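Side-chain contacts in flagellin (PDB 4CFI), which probably polymerises into the flagellar filament that lets the bacterium swim, and carries immunoreactive epitopes: residues Leu185-Ser188 and Thr189-Ser193; Gln217-Ser220 and Asn221-Ile224; Gly33-Ala37 and Ser38-Ala42; Gln45-Ala48 and Gln49-Glu53. All blocks are in the same frame, centred on the assembly; numbering follows the deposited sequence.

Contact 1 of 4, residues Leu185-Ser188 and Thr189-Ser193; sequences LALS and TSATS
L187 supplies the apolar half of this contact. Its CD1 rests on A191 CB at 3.7 Å, while CD2 reaches T192 CG2 at 4.1 Å, the leucine and threonine side chains crossing at about a right angle. With chi1 at -176°, CG stands opposite the backbone N and the branched end runs forward along the chain, against the turn that follows. The small methyl of A191 gives the leucine a compact apolar spot to rest on.

The polar half centres on S188. A191 N donates to S188 O at 3.2 Å, from well above the carbonyl plane, and T192 N repeats the step with T189 O, so two type I turns overlap in residues with largely helical backbone angles. S188 OG lies near the same amide: its bond from A191 N, 3.1 Å long, is weak, bent to 128°. Serine suits this corner because its short side chain can bring a hydroxyl forward to the amide three residues on.

Water 1 adds a bridge, donating to S188 O at 2.7 Å and bonding to T192 OG1 as well, so S188 O serves two donors.

Within the D2 region, L187 packs against I115 of strand 111-119 and V166 and F167 of helix 160-167. A191 lies on V117 and pairs through its backbone with A118, while T192 faces Q200 and A203 of helix 197-213.

Contact 2 of 4, residues Gln217-Ser220 and Asn221-Ile224; sequences QTVS and NLDI
A short turn of 3-10 helix, begun by V219 and S220, shapes the linker between helices 197-213 and 227-257, and T218 and V219 bond across it to N221 and L222. N221 N donates to T218 O at 3.0 Å. The next bond, L222 N to V219 O, is longer at 3.3 Å but almost straight (172°). Both donors stand above their carbonyl planes, as is common in i to i+3 turns.

Two side chains wrap this turn. Q217 passes across N221, its CB 3.9 Å from N221 CB and its CG near N221 O; the two side chains cross at about a right angle. A bend at chi2 (91°) then swings the amide toward L222, placing OE1 3.6 Å from L222 CD2. A long, flexible glutamine can do this and still send NE2 to Q232, while water 2 accepts from D223 N and lies within bonding distance of OE1, though it has other acceptors in reach. L222 lays its CG over T218 O at 3.5 Å and its CD1 against V219 CA.

The turn is wedged into the long-helix bundle of flagellin. V219, a compact branched residue, enters among L20, A240 and I101, and the L222 side chain touches A233 and S236 of helix 227-257.

The outward side is polar. T218 OG1 and S220 OG share a hydrogen bond of 2.7 Å, and water 3 joins T218 OG1 to N221 OD1. Water 4 donates to both S220 O and L222 O, bridging the two carbonyls.

Contact 3 of 4, residues Gly33-Ala37 and Ser38-Ala42; sequences GPLSA and SDASA
S36 and D39 meet at the N-cap of helix 37-60, where the chain turns in after helix 2-31. The tight part is the cap itself. S36 OG, held between its own backbone N and carbonyl carbon (chi1 73°), accepts from D39 N at 3.0 Å in a fairly straight bond of 161°. Serine is well suited, having a short side chain that can reach forward to an amide in the helix's first turn. S36 O starts the regular pattern by taking A40 N at 2.9 Å, and A37 O takes S41 N.

Just before the cap, L35 sets CD1 4.0 Å from A40 CB. This is a hydrophobic staple, a greasy residue ahead of the cap meeting the small methyl of A40 in the first turn.

The reciprocal bond of a full capping box is not made directly; water 5 stands in for it, accepting from S36 N and donating to D39 OD2. The negative charge of D39 is probably also favoured by the positive end of the helix dipole. On the looser solvent side, S38 OG joins the cap through water 6, which lies 2.7 Å from S36 OG and 2.8 Å from S38 OG.

Contact 4 of 4, residues Gln45-Ala48 and Gln49-Glu53; sequences QEVA and QQISE
Q50 folds back along the helix toward E46, and its side chain can be followed atom by atom. CB sits 3.5 Å from V47 O, the carbonyl three residues earlier. CG, anti to its own carbonyl carbon (chi1 -64°), lies against E46 O, also at 3.5 Å. A bend at chi2 then turns the amide back over the preceding turn. There NE2 donates to water 7 at 2.8 Å, while OE1 takes a hydrogen bond from outside, from S19 OG of helix 2-31. The water in turn donates to E46 O and to E46 OE1, so one molecule joins the glutamine amide, a helix carbonyl and a carboxylate. Glutamine fits because its amide both donates to the water and accepts from the neighbouring helix.

All this happens on a regular alpha helix, 37-60, in the N-terminal helical region of flagellin. Its i to i+4 bonds run through the contact; one of them, I51 N to V47 O, is 2.9 Å long and nearly follows the carbonyl direction. Q50 and E46 line the face turned to helix 2-31, where R22 makes a long, weak ion pair with E46 OE1.

V47 and I51 form a neighbouring apolar stripe. I51 CG1 passes 3.4 Å from V47 O, and I51 CD1 then meets V47 CG1 at 3.8 Å, the branched side chains meeting at a slant. Around toward solvent, Q49 places its CG 3.4 Å from Q45 O, then bends at chi2 as Q50 does.

In the fold
From the N terminus, contact 3 comes first, closing the corner between helices 2-31 and 37-60, and contact 4 follows farther along helix 37-60. The chain then builds its strands before contact 1, a turn in the loop between helices 160-167 and 197-213. Contact 2 comes last, in the linker to helix 227-257. All four are local and run in series, so none nests in or crosses another. In space, contacts 2 and 4 touch: I51 CD1 lies 3.3 Å from V219 O, and V47 CG2 meets I224 CD1, tying the linker to helix 37-60. Contact 1 stands apart, its centre about 30 Å from that of contact 2.

Contact 1 of 4, residues Leu185-Ser188 and Thr189-Ser193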
# COMPACT_ATOMS: atom_id res chain seq x y z
N LEU A 185 -0.03 5.38 -14.78
CA LEU A 185 0.23 6.78 -14.99
C LEU A 185 1.02 6.95 -16.27
O LEU A 185 2.03 6.28 -16.44
CB LEU A 185 1.01 7.37 -13.81
CG LEU A 185 1.15 8.89 -13.82
CD1 LEU A 185 -0.18 9.58 -13.56
CD2 LEU A 185 2.20 9.34 -12.80
N ALA A 186 0.57 7.87 -17.13
CA ALA A 186 1.20 8.19 -18.40
C ALA A 186 1.31 9.72 -18.49
O ALA A 186 0.33 10.42 -18.30
CB ALA A 186 0.34 7.66 -19.54
N LEU A 187 2.52 10.21 -18.73
CA LEU A 187 2.81 11.64 -18.75
C LEU A 187 3.02 12.10 -20.19
O LEU A 187 3.83 11.53 -20.91
CB LEU A 187 4.09 11.90 -17.97
CG LEU A 187 4.51 13.36 -17.80
CD1 LEU A 187 3.55 14.11 -16.89
CD2 LEU A 187 5.92 13.43 -17.22
N SER A 188 2.32 13.15 -20.60
CA SER A 188 2.45 13.67 -21.95
C SER A 188 3.86 14.14 -22.23
O SER A 188 4.54 14.64 -21.34
CB SER A 188 1.49 14.82 -22.17
OG SER A 188 1.82 15.91 -21.30
N THR A 189 4.26 14.08 -23.49
CA THR A 189 5.54 14.68 -23.86
C THR A 189 5.48 16.21 -23.67
O THR A 189 6.50 16.83 -23.31
CB THR A 189 5.97 14.30 -25.28
OG1 THR A 189 4.93 14.66 -26.18
CG2 THR A 189 6.25 12.79 -25.37
N SER A 190 4.32 16.81 -23.91
CA SER A 190 4.16 18.25 -23.73
C SER A 190 4.39 18.72 -22.30
O SER A 190 4.67 19.89 -22.09
CB SER A 190 2.77 18.70 -24.21
OG SER A 190 2.67 18.63 -25.62
N ALA A 191 4.23 17.83 -21.33
CA ALA A 191 4.46 18.22 -19.93
C ALA A 191 5.91 18.62 -19.64
O ALA A 191 6.13 19.42 -18.72
CB ALA A 191 4.04 17.10 -18.99
N THR A 192 6.88 18.07 -20.38
CA THR A 192 8.29 18.33 -20.10
C THR A 192 9.10 18.77 -21.31
O THR A 192 10.31 18.94 -21.19
CB THR A 192 8.96 17.11 -19.45
OG1 THR A 192 8.97 16.05 -20.41
CG2 THR A 192 8.26 16.68 -18.14
N SER A 193 8.47 18.92 -22.47
CA SER A 193 9.23 19.23 -23.69
C SER A 193 9.96 20.56 -23.61
O SER A 193 10.98 20.73 -24.28
CB SER A 193 8.35 19.18 -24.93
OG SER A 193 7.27 20.07 -24.81
O HOH W 1 7.08 14.14 -20.47

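Contact 2 of 4, residues Gln217-Ser220 and Asn221-Ile224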
# COMPACT_ATOMS: atom_id res chain seq x y z
N GLN A 217 4.37 -4.75 -3.74
CA GLN A 217 4.42 -6.20 -3.53
C GLN A 217 3.71 -6.60 -2.24
O GLN A 217 3.53 -5.79 -1.35
CB GLN A 217 5.88 -6.68 -3.45
CG GLN A 217 6.76 -6.23 -4.61
CD GLN A 217 7.47 -4.91 -4.35
OE1 GLN A 217 7.14 -4.16 -3.42
NE2 GLN A 217 8.44 -4.59 -5.20
N THR A 218 3.34 -7.88 -2.14
CA THR A 218 2.95 -8.45 -0.85
C THR A 218 4.15 -8.43 0.10
O THR A 218 5.31 -8.25 -0.31
CB THR A 218 2.41 -9.89 -0.98
OG1 THR A 218 3.40 -10.73 -1.57
CG2 THR A 218 1.11 -9.90 -1.85
N VAL A 219 3.89 -8.63 1.39
CA VAL A 219 4.95 -8.58 2.41
C VAL A 219 6.10 -9.53 2.02
O VAL A 219 7.27 -9.19 2.18
CB VAL A 219 4.39 -8.86 3.80
CG1 VAL A 219 5.52 -9.04 4.81
CG2 VAL A 219 3.45 -7.72 4.22
N SER A 220 5.77 -10.69 1.47
CA SER A 220 6.76 -11.68 1.06
C SER A 220 7.86 -11.15 0.16
O SER A 220 9.01 -11.56 0.29
CB SER A 220 6.07 -12.86 0.35
OG SER A 220 5.38 -12.43 -0.81
N ASN A 221 7.51 -10.23 -0.74
CA ASN A 221 8.44 -9.76 -1.77
C ASN A 221 8.89 -8.32 -1.58
O ASN A 221 9.39 -7.71 -2.53
CB ASN A 221 7.85 -9.99 -3.18
CG ASN A 221 7.91 -11.45 -3.62
OD1 ASN A 221 6.96 -11.98 -4.18
ND2 ASN A 221 9.04 -12.11 -3.38
N LEU A 222 8.78 -7.77 -0.36
CA LEU A 222 9.29 -6.44 -0.09
C LEU A 222 10.81 -6.41 -0.06
O LEU A 222 11.47 -7.30 0.47
CB LEU A 222 8.74 -5.91 1.23
CG LEU A 222 7.22 -5.69 1.22
CD1 LEU A 222 6.77 -5.22 2.59
CD2 LEU A 222 6.81 -4.70 0.13
N ASP A 223 11.35 -5.33 -0.62
CA ASP A 223 12.80 -5.11 -0.61
C ASP A 223 13.03 -3.61 -0.49
O ASP A 223 12.64 -2.85 -1.38
CB ASP A 223 13.44 -5.72 -1.87
CG ASP A 223 14.94 -5.60 -1.88
OD1 ASP A 223 15.42 -4.55 -1.50
OD2 ASP A 223 15.64 -6.57 -2.24
N ILE A 224 13.66 -3.21 0.61
CA ILE A 224 13.84 -1.79 0.94
C ILE A 224 15.22 -1.26 0.56
O ILE A 224 15.58 -0.15 0.94
CB ILE A 224 13.50 -1.47 2.43
CG1 ILE A 224 14.51 -2.12 3.39
CG2 ILE A 224 12.07 -1.91 2.72
CD1 ILE A 224 14.38 -1.67 4.83
O HOH W 2 9.54 -3.44 -1.99
O HOH W 3 4.32 -10.13 -4.47
O HOH W 4 11.40 -10.05 0.38

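Contact 3 of 4, residues Gly33-Ala37 and Ser38-Ala42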
# COMPACT_ATOMS: atom_id res chain seq x y z
N GLY A 33 17.58 9.16 3.13
CA GLY A 33 18.62 9.83 2.35
C GLY A 33 19.39 8.77 1.61
O GLY A 33 19.04 7.59 1.70
N PRO A 34 20.46 9.18 0.89
CA PRO A 34 21.18 8.14 0.16
C PRO A 34 21.86 7.14 1.09
O PRO A 34 22.25 7.48 2.22
CB PRO A 34 22.19 8.92 -0.69
CG PRO A 34 22.35 10.23 -0.01
CD PRO A 34 21.06 10.51 0.70
N LEU A 35 21.97 5.91 0.61
CA LEU A 35 22.42 4.79 1.40
C LEU A 35 23.59 4.15 0.71
O LEU A 35 23.57 4.00 -0.50
CB LEU A 35 21.33 3.72 1.48
CG LEU A 35 20.09 3.86 2.35
CD1 LEU A 35 19.25 2.61 2.13
CD2 LEU A 35 20.49 4.03 3.81
N SER A 36 24.58 3.73 1.49
CA SER A 36 25.63 2.90 0.95
C SER A 36 25.09 1.51 0.64
O SER A 36 24.05 1.08 1.19
CB SER A 36 26.77 2.77 1.95
OG SER A 36 26.40 1.92 3.02
N ALA A 37 25.80 0.77 -0.20
CA ALA A 37 25.40 -0.60 -0.50
C ALA A 37 25.35 -1.46 0.76
O ALA A 37 24.44 -2.26 0.92
CB ALA A 37 26.33 -1.22 -1.51
N SER A 38 26.33 -1.29 1.64
CA SER A 38 26.39 -2.07 2.87
C SER A 38 25.21 -1.74 3.80
O SER A 38 24.62 -2.64 4.40
CB SER A 38 27.73 -1.88 3.59
OG SER A 38 28.02 -0.51 3.82
N ASP A 39 24.86 -0.46 3.90
CA ASP A 39 23.72 -0.06 4.73
C ASP A 39 22.40 -0.56 4.15
O ASP A 39 21.53 -1.03 4.90
CB ASP A 39 23.71 1.43 5.01
CG ASP A 39 24.84 1.85 5.94
OD1 ASP A 39 25.46 0.97 6.58
OD2 ASP A 39 25.10 3.06 6.05
N ALA A 40 22.26 -0.50 2.83
CA ALA A 40 21.05 -0.99 2.17
C ALA A 40 20.90 -2.49 2.39
O ALA A 40 19.80 -2.96 2.66
CB ALA A 40 21.08 -0.69 0.68
N SER A 41 21.99 -3.24 2.25
CA SER A 41 22.02 -4.69 2.50
C SER A 41 21.62 -5.00 3.95
O SER A 41 20.78 -5.88 4.20
CB SER A 41 23.41 -5.26 2.18
OG SER A 41 23.49 -6.64 2.48
N ALA A 42 22.20 -4.28 4.90
CA ALA A 42 21.92 -4.52 6.32
C ALA A 42 20.45 -4.25 6.64
O ALA A 42 19.82 -5.03 7.36
CB ALA A 42 22.80 -3.66 7.19
O HOH W 5 24.51 4.62 4.20
O HOH W 6 28.32 2.09 4.88

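Contact 4 of 4, residues Gln45-Ala48 and Gln49-Glu53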
# COMPACT_ATOMS: atom_id res chain seq x y z
N GLN A 45 18.36 -7.09 5.18
CA GLN A 45 18.48 -8.28 6.03
C GLN A 45 17.51 -8.20 7.21
O GLN A 45 16.87 -9.21 7.57
CB GLN A 45 19.92 -8.44 6.54
CG GLN A 45 20.10 -9.62 7.48
CD GLN A 45 21.54 -9.79 7.92
OE1 GLN A 45 22.44 -9.91 7.09
NE2 GLN A 45 21.77 -9.80 9.24
N GLU A 46 17.40 -7.03 7.84
CA GLU A 46 16.46 -6.88 8.96
C GLU A 46 15.00 -7.11 8.50
O GLU A 46 14.23 -7.76 9.20
CB GLU A 46 16.60 -5.51 9.65
CG GLU A 46 17.95 -5.27 10.33
CD GLU A 46 18.29 -6.29 11.41
OE1 GLU A 46 17.41 -6.71 12.21
OE2 GLU A 46 19.48 -6.65 11.52
N VAL A 47 14.67 -6.62 7.30
CA VAL A 47 13.34 -6.87 6.75
C VAL A 47 13.14 -8.36 6.52
O VAL A 47 12.10 -8.89 6.88
CB VAL A 47 13.09 -6.06 5.45
CG1 VAL A 47 11.83 -6.52 4.74
CG2 VAL A 47 13.01 -4.58 5.78
N ALA A 48 14.13 -9.03 5.95
CA ALA A 48 14.03 -10.47 5.71
C ALA A 48 13.80 -11.23 7.01
O ALA A 48 13.02 -12.20 7.04
CB ALA A 48 15.29 -10.97 5.02
N GLN A 49 14.48 -10.84 8.09
CA GLN A 49 14.24 -11.48 9.39
C GLN A 49 12.78 -11.33 9.82
O GLN A 49 12.19 -12.26 10.38
CB GLN A 49 15.14 -10.88 10.49
CG GLN A 49 16.63 -11.12 10.38
CD GLN A 49 16.97 -12.58 10.55
OE1 GLN A 49 17.07 -13.12 11.67
NE2 GLN A 49 17.13 -13.23 9.43
N GLN A 50 12.21 -10.15 9.60
CA GLN A 50 10.82 -9.92 9.98
C GLN A 50 9.86 -10.71 9.10
O GLN A 50 8.85 -11.22 9.61
CB GLN A 50 10.47 -8.43 9.99
CG GLN A 50 11.25 -7.62 11.02
CD GLN A 50 11.13 -8.18 12.42
OE1 GLN A 50 10.03 -8.50 12.88
NE2 GLN A 50 12.25 -8.29 13.12
N ILE A 51 10.15 -10.81 7.81
CA ILE A 51 9.33 -11.61 6.92
C ILE A 51 9.33 -13.08 7.39
O ILE A 51 8.29 -13.74 7.40
CB ILE A 51 9.78 -11.48 5.45
CG1 ILE A 51 9.53 -10.05 4.94
CG2 ILE A 51 8.98 -12.43 4.58
CD1 ILE A 51 10.18 -9.74 3.61
N SER A 52 10.50 -13.58 7.80
CA SER A 52 10.60 -14.93 8.34
C SER A 52 9.72 -15.11 9.58
O SER A 52 9.05 -16.14 9.75
CB SER A 52 12.06 -15.30 8.66
OG SER A 52 12.86 -15.35 7.49
N GLU A 53 9.69 -14.11 10.45
CA GLU A 53 8.85 -14.16 11.64
C GLU A 53 7.37 -14.12 11.27
O GLU A 53 6.59 -14.87 11.87
CB GLU A 53 9.26 -13.06 12.63
CG GLU A 53 8.50 -13.05 13.95
CD GLU A 53 8.71 -14.24 14.86
OE1 GLU A 53 9.48 -15.17 14.57
OE2 GLU A 53 8.08 -14.22 15.91
O HOH W 7 14.67 -7.34 11.98